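Local coordinates for sugar phosphate isomerase/epimerase (PDB 3L23), which binds a magnesium ion and is probably a sugar phosphate isomerase or epimerase of the xylose isomerase-like TIM-barrel family, at residues M259-K262 against Q263-A266. Residues are numbered along the deposited sequence; the frame is centred on the assembly and turned at random. Where two conformers were deposited one is given.
Sequences MIFK and QMYA
Phe261 is touched by two side chains from the next turn of helix 257-267, Met264 and Tyr265. Met264, a selenomethionine, runs alongside Phe261 and points the same way. Its CE lies 3.7 Å from Phe261 CD2. Its SE sits 4.8 Å from the ring centroid, 39° off the ring normal, an oblique Met-aromatic contact. The Met264 chain runs out straight and then bends at its last torsion (chi3 81°), which brings the methyl to the CD2-CE2 side of the ring. Tyr265 crosses Phe261 at a slant, and its CE2 comes within 3.9 Å of Phe261 CD2. With CG anti to the carbonyl carbon (chi1 -68°), the tyrosine ring leans back over the preceding turn, and its CD2 lies 3.0 Å from Phe261 O. That oxygen also accepts the bond from Tyr265 N at 3.0 Å. Three similar i to i+4 bonds, Gln263 N to Met259 O, Met264 N to Ile260 O and Ala266 N to Lys262 O, fix the spacing of the turns. On another side of the helix, Met259 CE lies 3.7 Å from Gln263 OE1. The Gln263 amide is held by Gln232 through OE1 and by Asn267 through NE2.

Farther out, the Phe261 ring packs edge-to-face with Tyr272 and touches Phe301 and Val302. Tyr265 OH is hydrogen-bonded to Lys303 N, and its ring makes a cation-pi contact with Lys303. A leucine in place of Tyr265 would probably leave Lys303 without its hydroxyl and ring partners and thin the cover beside Phe261 CD2. The helix links strands 238-243 and 272-274 in a beta-alpha-beta unit of the TIM barrel. Met264 packs on Leu241 of strand 238-243, as Phe261 does on Ile243. The apolar cluster thus seats the helix against the barrel wall, while the tyrosine's polar end ties it to the C-terminal residue.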
# COMPACT_ATOMS: atom_id res chain seq x y z
N MSE A 259 13.05 -4.02 -15.89
CA MSE A 259 13.56 -2.69 -15.56
C MSE A 259 13.13 -2.25 -14.18
O MSE A 259 13.91 -1.62 -13.46
CB MSE A 259 13.15 -1.66 -16.65
CG MSE A 259 13.79 -0.33 -16.53
SE MSE A 259 15.69 -0.38 -16.98
CE MSE A 259 16.27 0.50 -15.29
N ILE A 260 11.88 -2.53 -13.80
CA ILE A 260 11.38 -2.20 -12.47
C ILE A 260 12.25 -2.88 -11.39
O ILE A 260 12.69 -2.21 -10.46
CB ILE A 260 9.90 -2.57 -12.32
CG1 ILE A 260 9.07 -1.56 -13.10
CG2 ILE A 260 9.47 -2.58 -10.86
CD1 ILE A 260 7.62 -1.99 -13.27
N PHE A 261 12.51 -4.18 -11.53
CA PHE A 261 13.35 -4.86 -10.53
C PHE A 261 14.81 -4.42 -10.54
O PHE A 261 15.43 -4.29 -9.49
CB PHE A 261 13.26 -6.38 -10.65
CG PHE A 261 12.08 -6.95 -9.93
CD1 PHE A 261 10.81 -7.03 -10.57
CD2 PHE A 261 12.20 -7.35 -8.61
CE1 PHE A 261 9.70 -7.54 -9.90
CE2 PHE A 261 11.10 -7.85 -7.94
CZ PHE A 261 9.86 -7.94 -8.57
N LYS A 262 15.35 -4.16 -11.72
CA LYS A 262 16.70 -3.64 -11.82
C LYS A 262 16.81 -2.35 -11.01
O LYS A 262 17.75 -2.15 -10.21
CB LYS A 262 17.05 -3.38 -13.28
CG LYS A 262 18.40 -2.74 -13.48
CD LYS A 262 18.85 -2.85 -14.91
CE LYS A 262 19.89 -1.81 -15.21
NZ LYS A 262 20.50 -2.09 -16.52
N GLN A 263 15.83 -1.48 -11.22
CA GLN A 263 15.85 -0.20 -10.54
C GLN A 263 15.62 -0.37 -9.02
O GLN A 263 16.22 0.34 -8.22
CB GLN A 263 14.83 0.79 -11.15
CG GLN A 263 15.07 2.21 -10.66
CD GLN A 263 16.40 2.78 -11.11
OE1 GLN A 263 16.73 2.74 -12.33
NE2 GLN A 263 17.21 3.29 -10.15
N MSE A 264 14.74 -1.29 -8.64
CA MSE A 264 14.45 -1.56 -7.24
C MSE A 264 15.75 -1.94 -6.48
O MSE A 264 16.05 -1.38 -5.40
CB MSE A 264 13.40 -2.67 -7.13
CG MSE A 264 12.87 -2.86 -5.71
SE MSE A 264 11.77 -4.46 -5.59
CE MSE A 264 13.18 -5.68 -5.43
N TYR A 265 16.55 -2.84 -7.08
CA TYR A 265 17.81 -3.32 -6.51
C TYR A 265 18.87 -2.22 -6.51
O TYR A 265 19.54 -2.05 -5.51
CB TYR A 265 18.29 -4.59 -7.23
CG TYR A 265 17.42 -5.77 -6.97
CD1 TYR A 265 17.08 -6.15 -5.67
CD2 TYR A 265 16.87 -6.50 -8.02
CE1 TYR A 265 16.22 -7.22 -5.45
CE2 TYR A 265 16.05 -7.56 -7.79
CZ TYR A 265 15.70 -7.92 -6.52
OH TYR A 265 14.84 -9.00 -6.35
N ALA A 266 18.98 -1.44 -7.60
CA ALA A 266 19.89 -0.29 -7.65
C ALA A 266 19.59 0.70 -6.50
O ALA A 266 20.50 1.26 -5.88
CB ALA A 266 19.79 0.43 -8.99